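Local coordinates for protein probable CoA-transferase alpha subunit (Rhodococcus jostii, PDB 6COJ) that probably acts on coenzyme A thioesters together with a partner subunit, as the alpha subunit of an enzyme of the coenzyme A transferase family, at residues M34-R45 with N176-N185; V120-A128 with F202-A210. The protein carries 1 engineered substitution. One frame throughout, in Å; residues are numbered along the deposited sequence.

Contact 1 of 2, residues M34-R45 with N176-N185; sequences MTIGIGGWGSRR and NLDAALVHLN. With F8G (S-{(3R,5R,9R)-1-[(2R,3S,4R,5R)-5-(6-amino-9H-purin-9-yl)-4-hydroxy-3-(phosphonooxy)tetrahydrofuran-2-yl]-3,5,9-trihydroxy-8,8-dimethyl-3,5-dioxido-10,14-dioxo-2,4,6-trioxa-11,15-diaza-3lambda~5~,5lambda~5~-diphosphaheptadecan-17-yl} (5R,10R)-7-hydroxy-10-methyl-2-oxo-1-oxaspiro[4.5]dec-6-ene-6-carbothioate (non-preferred name)), chain E.
Strand T35-I38 runs parallel to the strand through A179-L181, their axes 4.6 Å apart at closest and 22° apart in direction. The two are neighbours in the middle of the parallel sheet of the coenzyme A transferase fold. G37 is bonded through both backbone groups: its N reaches A179 O at 2.9 Å, and its O accepts L181 N. G39 N continues the ladder to L181 O. Where segment N176-N185 turns a corner at D178, D178 OD2 takes T35 N at 2.8 Å on the anti side of the carboxylate, almost straight at 171°. T35 O accepts A179 N and, weakly, D178 N. On one face of the sheet I36 CG2 meets L181 CG at 4.0 Å. On the other, L177 CD1 lies 3.8 Å from G37 CA, and a CB on G37 would run into that methyl group. Further on, the edge of the W41 ring meets the ligand, CH2 to F8G CAI at 3.5 Å. R45 bends at chi3 (65°), which brings its guanidinium back to segment N176-N185. L184 CD2 lies over one face of that group, and in its plane NE donates to H183 O at 2.8 Å.

Contact 2 of 2, residues V120-A128 with F202-A210; sequences VKCGLEAAA and FDDLYCAAA
This is an apolar helix-helix contact on one side of the parallel sheet. Helix 117-128 packs against the short helix 203-208, with segment axes 8.4 Å apart at closest and 45° between their directions. The two segments draw together toward A128 and A209 and spread toward K121 and F202. Small residues line the narrow end: A127 CB meets A209 CB, and A128 CB meets A208 CB, both at 3.6 Å. Water 2 closes this end, donating to A128 O and to A208 O, each at 2.8 Å, so the two carbonyls share one bridge.

L124 carries the middle. Its CB faces L205 CB. CD1 sits over the centre of the Y206 ring as a CH-pi contact, 3.7 Å from the centroid and 9° off the ring normal. CD2 reaches A209 CB at 3.8 Å and also lies near Y206 CD1. The CB of Y206 starts away from the other helix, but CG lies beside the backbone N (chi1 -81°) and the ring swings back under L124. Were the tyrosine replaced by an alanine, L124 CD1 would probably lose the ring face it rests on, and a gap would open beside V120 CG1, which now touches the hydroxyl.

At the wide end the extended side chain of K121 meets that of F202 at about a right angle, CD at the ring edge, 3.9 Å from CE2. K121 NZ bonds to the backbone of the chain of another protein. L205 CD1 rests against both K121 CG and E125 CG.

Behind helix 117-128, C122 and A126 rest on L134 of strand 133-136. On the far side of helix 203-208, D203 and C207 lie on V182 of strand 177-184, and A210 touches L177 and A180.

The centres of contacts 1 and 2 are 10 Å apart, and their segments alternate along the chain: 34-45, 120-128, 176-185, 202-210. Contact 1 lies in the parallel sheet. Contact 2 lies in the helices beside it. Along the chain helix 203-208 falls after strand 177-184 and before strand 213-217, which are neighbours in the sheet. D203 joins the two contacts. Its OD2 forms a salt bridge with R45 NH2 at 2.8 Å, and its OD1 probably accepts a hydrogen bond from G40 N. The start of helix 203-208 is thereby tied to the loop that follows strand 35-38. That loop carries W41 of the F8G pocket, and the side chain of F202 is about 7 Å from the ligand.

Contact 1 of 2, residues M34-R45 with N176-N185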
loop_
_atom_site.group_PDB
_atom_site.type_symbol
_atom_site.label_atom_id
_atom_site.label_comp_id
_atom_site.label_asym_id
_atom_site.label_seq_id
_atom_site.Cartn_x
_atom_site.Cartn_y
_atom_site.Cartn_z
ATOM N N MET A 34 6.741 -17.929 -20.880
ATOM C CA MET A 34 6.029 -16.905 -20.129
ATOM C C MET A 34 6.862 -16.410 -18.960
ATOM O O MET A 34 7.724 -17.120 -18.427
ATOM C CB MET A 34 4.723 -17.459 -19.569
ATOM C CG MET A 34 3.569 -17.347 -20.518
ATOM S SD MET A 34 2.083 -17.933 -19.704
ATOM C CE MET A 34 0.857 -17.567 -20.957
ATOM N N THR A 35 6.591 -15.170 -18.569
ATOM C CA THR A 35 7.007 -14.655 -17.273
ATOM C C THR A 35 5.873 -14.924 -16.287
ATOM O O THR A 35 4.744 -14.457 -16.491
ATOM C CB THR A 35 7.302 -13.162 -17.386
ATOM O OG1 THR A 35 8.418 -12.970 -18.259
ATOM C CG2 THR A 35 7.636 -12.578 -16.027
ATOM N N ILE A 36 6.160 -15.702 -15.243
ATOM C CA ILE A 36 5.151 -16.127 -14.281
ATOM C C ILE A 36 5.574 -15.684 -12.888
ATOM O O ILE A 36 6.703 -15.954 -12.460
ATOM C CB ILE A 36 4.933 -17.651 -14.327
ATOM C CG1 ILE A 36 4.522 -18.069 -15.740
ATOM C CG2 ILE A 36 3.881 -18.081 -13.294
ATOM C CD1 ILE A 36 4.180 -19.543 -15.869
ATOM N N GLY A 37 4.663 -15.018 -12.185
ATOM C CA GLY A 37 4.878 -14.683 -10.791
ATOM C C GLY A 37 4.245 -15.758 -9.925
ATOM O O GLY A 37 3.148 -16.234 -10.211
ATOM N N ILE A 38 4.949 -16.148 -8.870
ATOM C CA ILE A 38 4.450 -17.164 -7.950
ATOM C C ILE A 38 4.321 -16.541 -6.568
ATOM O O ILE A 38 5.285 -15.964 -6.047
ATOM C CB ILE A 38 5.353 -18.410 -7.926
ATOM C CG1 ILE A 38 5.522 -18.957 -9.341
ATOM C CG2 ILE A 38 4.744 -19.456 -7.002
ATOM C CD1 ILE A 38 6.424 -20.161 -9.425
ATOM N N GLY A 39 3.129 -16.661 -5.986
ATOM C CA GLY A 39 2.800 -16.027 -4.722
ATOM C C GLY A 39 3.426 -16.712 -3.517
ATOM O O GLY A 39 4.390 -17.479 -3.621
ATOM N N GLY A 40 2.857 -16.425 -2.352
ATOM C CA GLY A 40 3.446 -16.909 -1.121
ATOM C C GLY A 40 4.797 -16.253 -0.858
ATOM O O GLY A 40 5.117 -15.180 -1.373
ATOM N N TRP A 41 5.612 -16.944 -0.056
ATOM C CA TRP A 41 6.880 -16.385 0.403
ATOM C C TRP A 41 7.732 -17.508 0.977
ATOM O O TRP A 41 7.329 -18.140 1.955
ATOM C CB TRP A 41 6.580 -15.361 1.502
ATOM C CG TRP A 41 7.766 -14.790 2.236
ATOM C CD1 TRP A 41 8.541 -15.420 3.184
ATOM C CD2 TRP A 41 8.266 -13.452 2.134
ATOM N NE1 TRP A 41 9.502 -14.555 3.653
ATOM C CE2 TRP A 41 9.346 -13.340 3.034
ATOM C CE3 TRP A 41 7.911 -12.338 1.358
ATOM C CZ2 TRP A 41 10.071 -12.157 3.183
ATOM C CZ3 TRP A 41 8.635 -11.165 1.510
ATOM C CH2 TRP A 41 9.700 -11.088 2.415
ATOM N N GLY A 42 8.901 -17.773 0.393
ATOM C CA GLY A 42 9.733 -18.830 0.948
ATOM C C GLY A 42 8.957 -20.134 1.010
ATOM O O GLY A 42 8.341 -20.556 0.024
ATOM N N SER A 43 8.951 -20.772 2.178
ATOM C CA SER A 43 8.142 -21.976 2.377
ATOM C C SER A 43 6.816 -21.655 3.072
ATOM O O SER A 43 6.432 -22.267 4.079
ATOM C CB SER A 43 8.945 -23.036 3.126
ATOM O OG SER A 43 8.250 -24.268 3.201
ATOM N N ARG A 44 6.093 -20.681 2.515
ATOM C CA ARG A 44 4.862 -20.172 3.119
ATOM C C ARG A 44 3.822 -19.947 2.034
ATOM O O ARG A 44 4.028 -19.130 1.127
ATOM C CB ARG A 44 5.104 -18.874 3.908
ATOM C CG ARG A 44 6.294 -18.946 4.852
ATOM C CD ARG A 44 6.600 -17.610 5.518
ATOM N NE ARG A 44 7.955 -17.590 6.062
ATOM C CZ ARG A 44 8.322 -17.017 7.202
ATOM N NH1 ARG A 44 7.428 -16.417 7.988
ATOM N NH2 ARG A 44 9.592 -17.069 7.578
ATOM N N ARG A 45 2.704 -20.664 2.155
ATOM C CA ARG A 45 1.529 -20.556 1.279
ATOM C C ARG A 45 1.896 -20.469 -0.194
ATOM O O ARG A 45 1.388 -19.639 -0.951
ATOM C CB ARG A 45 0.559 -19.456 1.714
ATOM C CG ARG A 45 -0.894 -19.850 1.427
ATOM C CD ARG A 45 -1.914 -18.787 1.867
ATOM N NE ARG A 45 -1.725 -17.567 1.077
ATOM C CZ ARG A 45 -1.455 -16.358 1.560
ATOM N NH1 ARG A 45 -1.408 -16.127 2.873
ATOM N NH2 ARG A 45 -1.256 -15.364 0.698
ATOM N N ASN A 176 6.091 -6.754 -14.830
ATOM C CA ASN A 176 4.897 -7.202 -15.529
ATOM C C ASN A 176 4.964 -8.704 -15.749
ATOM O O ASN A 176 6.005 -9.247 -16.122
ATOM C CB ASN A 176 4.789 -6.498 -16.879
ATOM C CG ASN A 176 4.890 -4.995 -16.748
ATOM O OD1 ASN A 176 3.954 -4.345 -16.300
ATOM N ND2 ASN A 176 6.035 -4.437 -17.128
ATOM N N LEU A 177 3.846 -9.381 -15.534
ATOM C CA LEU A 177 3.794 -10.833 -15.600
ATOM C C LEU A 177 2.797 -11.296 -16.653
ATOM O O LEU A 177 1.703 -10.737 -16.778
ATOM C CB LEU A 177 3.341 -11.398 -14.254
ATOM C CG LEU A 177 4.033 -10.834 -13.009
ATOM C CD1 LEU A 177 3.338 -11.317 -11.737
ATOM C CD2 LEU A 177 5.504 -11.216 -13.003
ATOM N N ASP A 178 3.164 -12.352 -17.387
ATOM C CA ASP A 178 2.172 -12.997 -18.238
ATOM C C ASP A 178 1.137 -13.717 -17.394
ATOM O O ASP A 178 -0.046 -13.747 -17.751
ATOM C CB ASP A 178 2.846 -13.968 -19.206
ATOM C CG ASP A 178 3.773 -13.261 -20.167
ATOM O OD1 ASP A 178 3.333 -12.276 -20.800
ATOM O OD2 ASP A 178 4.945 -13.668 -20.261
ATOM N N ALA A 179 1.560 -14.311 -16.280
ATOM C CA ALA A 179 0.635 -15.056 -15.440
ATOM C C ALA A 179 1.068 -14.964 -13.986
ATOM O O ALA A 179 2.238 -14.720 -13.676
ATOM C CB ALA A 179 0.538 -16.523 -15.876
ATOM N N ALA A 180 0.096 -15.142 -13.094
ATOM C CA ALA A 180 0.352 -15.272 -11.666
ATOM C C ALA A 180 -0.317 -16.539 -11.161
ATOM O O ALA A 180 -1.434 -16.872 -11.578
ATOM C CB ALA A 180 -0.197 -14.071 -10.872
ATOM N N LEU A 181 0.379 -17.245 -10.271
ATOM C CA LEU A 181 -0.137 -18.428 -9.583
ATOM C C LEU A 181 -0.077 -18.134 -8.091
ATOM O O LEU A 181 1.000 -17.852 -7.556
ATOM C CB LEU A 181 0.721 -19.660 -9.897
ATOM C CG LEU A 181 0.981 -19.966 -11.371
ATOM C CD1 LEU A 181 1.973 -21.117 -11.488
ATOM C CD2 LEU A 181 -0.312 -20.292 -12.086
ATOM N N VAL A 182 -1.233 -18.163 -7.419
ATOM C CA VAL A 182 -1.300 -17.888 -5.987
ATOM C C VAL A 182 -2.234 -18.904 -5.343
ATOM O O VAL A 182 -3.117 -19.463 -5.995
ATOM C CB VAL A 182 -1.767 -16.441 -5.671
ATOM C CG1 VAL A 182 -0.824 -15.403 -6.311
ATOM C CG2 VAL A 182 -3.206 -16.216 -6.139
ATOM N N HIS A 183 -2.034 -19.134 -4.042
ATOM C CA HIS A 183 -2.866 -20.042 -3.256
ATOM C C HIS A 183 -3.404 -19.306 -2.040
ATOM O O HIS A 183 -2.636 -18.686 -1.297
ATOM C CB HIS A 183 -2.062 -21.249 -2.764
ATOM C CG HIS A 183 -2.897 -22.264 -2.057
ATOM N ND1 HIS A 183 -3.668 -23.184 -2.737
ATOM C CD2 HIS A 183 -3.100 -22.502 -0.738
ATOM C CE1 HIS A 183 -4.299 -23.955 -1.866
ATOM N NE2 HIS A 183 -3.967 -23.566 -0.646
ATOM N N LEU A 184 -4.712 -19.399 -1.825
ATOM C CA LEU A 184 -5.369 -18.727 -0.713
ATOM C C LEU A 184 -6.252 -19.710 0.052
ATOM O O LEU A 184 -6.462 -20.856 -0.355
ATOM C CB LEU A 184 -6.158 -17.495 -1.186
ATOM C CG LEU A 184 -5.233 -16.320 -1.511
ATOM C CD1 LEU A 184 -5.960 -15.248 -2.305
ATOM C CD2 LEU A 184 -4.652 -15.713 -0.224
ATOM N N ASN A 185 -6.774 -19.257 1.188
ATOM C CA ASN A 185 -7.469 -20.191 2.061
ATOM C C ASN A 185 -8.916 -20.436 1.663
ATOM O O ASN A 185 -9.445 -21.522 1.911
ATOM C CB ASN A 185 -7.370 -19.746 3.522
ATOM C CG ASN A 185 -5.932 -19.687 3.996
ATOM O OD1 ASN A 185 -5.387 -20.679 4.523
ATOM N ND2 ASN A 185 -5.302 -18.549 3.804
HETATM C C4 F8G E . 32.674 -22.144 0.221
HETATM C C5 F8G E . 33.391 -20.931 -0.196
HETATM C C6 F8G E . 33.633 -20.728 -1.644
HETATM C C8 F8G E . 33.179 -20.963 1.982
HETATM N N1 F8G E . 33.189 -21.655 -2.525
HETATM N N3 F8G E . 32.250 -23.043 -0.698
HETATM C "C1'" F8G E . 31.916 -23.135 2.354
HETATM C C2 F8G E . 32.470 -22.877 -2.138
HETATM C "C2'" F8G E . 32.581 -23.467 3.675
HETATM C "C3'" F8G E . 31.393 -23.917 4.495
HETATM C "C4'" F8G E . 30.302 -22.980 4.049
HETATM C "C5'" F8G E . 30.300 -21.743 4.922
HETATM C CAA F8G E . 13.959 -6.685 6.161
HETATM C CAB F8G E . 14.991 -7.719 6.535
HETATM C CAC F8G E . 14.975 -8.982 6.063
HETATM C CAD F8G E . 13.723 -9.565 5.425
HETATM C CAE F8G E . 12.561 -8.576 5.487
HETATM C CAF F8G E . 13.014 -7.187 5.089
HETATM C CAG F8G E . 16.198 -9.803 6.103
HETATM C CAI F8G E . 11.392 -8.993 4.607
HETATM C CAK F8G E . 13.278 -10.933 5.984
HETATM C CAL F8G E . 13.429 -11.993 4.879
HETATM C CAM F8G E . 13.964 -11.178 3.727
HETATM C CAQ F8G E . 18.757 -10.653 6.493
HETATM C CAR F8G E . 18.551 -11.724 7.551
HETATM C CAT F8G E . 20.559 -13.046 7.796
HETATM C CAU F8G E . 21.159 -14.427 7.615
HETATM C CAV F8G E . 22.683 -14.444 7.631
HETATM C CAX F8G E . 23.438 -16.502 8.617
HETATM C CAY F8G E . 24.034 -17.876 8.444
HETATM C CAZ F8G E . 25.516 -17.916 8.833
HETATM C CBA F8G E . 26.090 -19.271 8.445
HETATM C CBM F8G E . 26.266 -16.834 8.070
HETATM C CBN F8G E . 25.716 -17.735 10.333
HETATM N N6 F8G E . 34.290 -19.628 -2.082
HETATM N N7 F8G E . 33.672 -20.251 0.935
HETATM N N9 F8G E . 32.597 -22.095 1.548
HETATM N NAS F8G E . 19.340 -12.904 7.286
HETATM N NAW F8G E . 23.190 -15.805 7.514
HETATM O "O2'" F8G E . 33.554 -24.507 3.544
HETATM O "O3'" F8G E . 30.974 -25.202 4.071
HETATM O "O4'" F8G E . 30.632 -22.621 2.709
HETATM O "O5'" F8G E . 29.932 -22.120 6.245
HETATM O OAH F8G E . 15.849 -7.341 7.306
HETATM O OAJ F8G E . 16.176 -10.922 5.603
HETATM O OAN F8G E . 14.316 -11.572 2.637
HETATM O OAO F8G E . 14.032 -9.781 4.054
HETATM O OBB F8G E . 25.835 -19.432 7.058
HETATM O OBD F8G E . 27.813 -20.763 6.047
HETATM O OBJ F8G E . 21.140 -12.136 8.374
HETATM O OBK F8G E . 23.178 -16.049 9.722
HETATM O OBL F8G E . 23.304 -18.828 9.234
HETATM O OBO F8G E . 25.599 -20.784 4.956
HETATM O OBP F8G E . 25.777 -21.999 7.136
HETATM O OBQ F8G E . 28.538 -21.679 8.355
HETATM O OBR F8G E . 29.834 -19.829 7.275
HETATM O OCI F8G E . 30.708 -27.706 4.357
HETATM O OCJ F8G E . 32.866 -26.598 4.890
HETATM O OCK F8G E . 30.881 -26.249 6.361
HETATM P PBC F8G E . 26.227 -20.807 6.324
HETATM P PBE F8G E . 29.021 -21.083 7.056
HETATM P PCH F8G E . 31.363 -26.482 4.949
HETATM S SAP F8G E . 17.651 -9.309 6.785
HETATM O O HOH W 1 0.244 -17.951 -2.935
#

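Contact 2 of 2, residues V120-A128 with F202-A210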
loop_
_atom_site.group_PDB
_atom_site.type_symbol
_atom_site.label_atom_id
_atom_site.label_comp_id
_atom_site.label_asym_id
_atom_site.label_seq_id
_atom_site.Cartn_x
_atom_site.Cartn_y
_atom_site.Cartn_z
ATOM N N VAL A 120 11.186 -6.421 -5.015
ATOM C CA VAL A 120 10.123 -7.245 -5.586
ATOM C C VAL A 120 8.772 -6.573 -5.389
ATOM O O VAL A 120 8.007 -6.385 -6.341
ATOM C CB VAL A 120 10.141 -8.664 -4.990
ATOM C CG1 VAL A 120 9.013 -9.477 -5.592
ATOM C CG2 VAL A 120 11.473 -9.365 -5.282
ATOM N N LYS A 121 8.455 -6.215 -4.145
ATOM C CA LYS A 121 7.207 -5.517 -3.858
ATOM C C LYS A 121 7.080 -4.270 -4.722
ATOM O O LYS A 121 6.031 -4.017 -5.331
ATOM C CB LYS A 121 7.175 -5.153 -2.373
ATOM C CG LYS A 121 5.967 -4.324 -1.969
ATOM C CD LYS A 121 6.116 -3.796 -0.542
ATOM C CE LYS A 121 4.923 -2.920 -0.180
ATOM N NZ LYS A 121 4.949 -2.447 1.226
ATOM N N CYS A 122 8.157 -3.494 -4.799
ATOM C CA CYS A 122 8.144 -2.262 -5.573
ATOM C C CYS A 122 7.845 -2.532 -7.046
ATOM O O CYS A 122 6.998 -1.860 -7.653
ATOM C CB CYS A 122 9.502 -1.588 -5.397
ATOM S SG CYS A 122 9.714 -0.033 -6.248
ATOM N N GLY A 123 8.536 -3.511 -7.638
ATOM C CA GLY A 123 8.311 -3.811 -9.043
ATOM C C GLY A 123 6.904 -4.305 -9.325
ATOM O O GLY A 123 6.323 -3.989 -10.368
ATOM N N LEU A 124 6.342 -5.094 -8.407
ATOM C CA LEU A 124 4.965 -5.546 -8.581
ATOM C C LEU A 124 3.993 -4.384 -8.454
ATOM O O LEU A 124 3.024 -4.299 -9.212
ATOM C CB LEU A 124 4.626 -6.637 -7.567
ATOM C CG LEU A 124 5.376 -7.960 -7.720
ATOM C CD1 LEU A 124 5.083 -8.843 -6.517
ATOM C CD2 LEU A 124 4.957 -8.665 -9.008
ATOM N N GLU A 125 4.255 -3.467 -7.519
ATOM C CA GLU A 125 3.420 -2.279 -7.387
ATOM C C GLU A 125 3.468 -1.422 -8.648
ATOM O O GLU A 125 2.446 -0.855 -9.062
ATOM C CB GLU A 125 3.860 -1.474 -6.163
ATOM C CG GLU A 125 3.369 -2.046 -4.847
ATOM C CD GLU A 125 3.959 -1.337 -3.631
ATOM O OE1 GLU A 125 5.027 -0.703 -3.762
ATOM O OE2 GLU A 125 3.342 -1.417 -2.548
ATOM N N ALA A 126 4.643 -1.294 -9.262
ATOM C CA ALA A 126 4.731 -0.523 -10.499
ATOM C C ALA A 126 3.874 -1.157 -11.590
ATOM O O ALA A 126 3.092 -0.472 -12.262
ATOM C CB ALA A 126 6.190 -0.380 -10.943
ATOM N N ALA A 127 3.984 -2.477 -11.757
ATOM C CA ALA A 127 3.157 -3.168 -12.737
ATOM C C ALA A 127 1.673 -3.016 -12.425
ATOM O O ALA A 127 0.867 -2.792 -13.335
ATOM C CB ALA A 127 3.548 -4.646 -12.794
ATOM N N ALA A 128 1.290 -3.159 -11.146
ATOM C CA ALA A 128 -0.121 -3.043 -10.766
ATOM C C ALA A 128 -0.692 -1.691 -11.178
ATOM O O ALA A 128 -1.866 -1.596 -11.560
ATOM C CB ALA A 128 -0.272 -3.218 -9.258
ATOM N N PHE A 202 1.996 -11.179 -0.645
ATOM C CA PHE A 202 1.885 -10.197 -1.711
ATOM C C PHE A 202 1.019 -10.733 -2.836
ATOM O O PHE A 202 1.135 -10.291 -3.982
ATOM C CB PHE A 202 3.282 -9.815 -2.210
ATOM C CG PHE A 202 4.166 -9.303 -1.114
ATOM C CD1 PHE A 202 4.815 -10.177 -0.253
ATOM C CD2 PHE A 202 4.297 -7.946 -0.906
ATOM C CE1 PHE A 202 5.582 -9.682 0.807
ATOM C CE2 PHE A 202 5.075 -7.459 0.137
ATOM C CZ PHE A 202 5.717 -8.330 0.986
ATOM N N ASP A 203 0.109 -11.659 -2.508
ATOM C CA ASP A 203 -0.611 -12.366 -3.567
ATOM C C ASP A 203 -1.523 -11.436 -4.350
ATOM O O ASP A 203 -1.740 -11.654 -5.554
ATOM C CB ASP A 203 -1.405 -13.538 -2.994
ATOM C CG ASP A 203 -0.520 -14.688 -2.554
ATOM O OD1 ASP A 203 0.715 -14.585 -2.710
ATOM O OD2 ASP A 203 -1.064 -15.696 -2.050
ATOM N N ASP A 204 -2.066 -10.409 -3.695
ATOM C CA ASP A 204 -2.843 -9.410 -4.419
ATOM C C ASP A 204 -1.985 -8.684 -5.447
ATOM O O ASP A 204 -2.432 -8.434 -6.572
ATOM C CB ASP A 204 -3.472 -8.416 -3.434
ATOM C CG ASP A 204 -2.441 -7.769 -2.520
ATOM O OD1 ASP A 204 -1.502 -8.454 -2.075
ATOM O OD2 ASP A 204 -2.568 -6.560 -2.223
ATOM N N LEU A 205 -0.747 -8.335 -5.080
ATOM C CA LEU A 205 0.133 -7.645 -6.018
ATOM C C LEU A 205 0.507 -8.532 -7.202
ATOM O O LEU A 205 0.568 -8.058 -8.341
ATOM C CB LEU A 205 1.399 -7.168 -5.309
ATOM C CG LEU A 205 1.218 -6.145 -4.188
ATOM C CD1 LEU A 205 2.558 -5.751 -3.583
ATOM C CD2 LEU A 205 0.509 -4.929 -4.733
ATOM N N TYR A 206 0.766 -9.817 -6.957
ATOM C CA TYR A 206 1.064 -10.717 -8.068
ATOM C C TYR A 206 -0.097 -10.763 -9.048
ATOM O O TYR A 206 0.097 -10.678 -10.264
ATOM C CB TYR A 206 1.396 -12.120 -7.550
ATOM C CG TYR A 206 2.820 -12.289 -7.060
ATOM C CD1 TYR A 206 3.872 -12.358 -7.962
ATOM C CD2 TYR A 206 3.113 -12.368 -5.703
ATOM C CE1 TYR A 206 5.183 -12.517 -7.529
ATOM C CE2 TYR A 206 4.419 -12.523 -5.254
ATOM C CZ TYR A 206 5.443 -12.589 -6.179
ATOM O OH TYR A 206 6.735 -12.742 -5.752
ATOM N N CYS A 207 -1.322 -10.875 -8.537
ATOM C CA CYS A 207 -2.470 -10.887 -9.438
ATOM C C CYS A 207 -2.603 -9.566 -10.179
ATOM O O CYS A 207 -2.850 -9.551 -11.393
ATOM C CB CYS A 207 -3.749 -11.197 -8.664
ATOM S SG CYS A 207 -3.847 -12.921 -8.147
ATOM N N ALA A 208 -2.420 -8.448 -9.471
ATOM C CA ALA A 208 -2.576 -7.138 -10.097
ATOM C C ALA A 208 -1.514 -6.877 -11.157
ATOM O O ALA A 208 -1.740 -6.068 -12.063
ATOM C CB ALA A 208 -2.554 -6.036 -9.031
ATOM N N ALA A 209 -0.358 -7.537 -11.065
ATOM C CA ALA A 209 0.743 -7.334 -12.002
ATOM C C ALA A 209 0.670 -8.237 -13.229
ATOM O O ALA A 209 1.517 -8.105 -14.118
ATOM C CB ALA A 209 2.080 -7.577 -11.290
ATOM N N ALA A 210 -0.313 -9.138 -13.304
ATOM C CA ALA A 210 -0.319 -10.207 -14.289
ATOM C C ALA A 210 -1.477 -10.075 -15.270
ATOM O O ALA A 210 -2.518 -9.485 -14.973
ATOM C CB ALA A 210 -0.401 -11.578 -13.606
HETATM O O HOH W 2 -3.410 -3.836 -12.179
#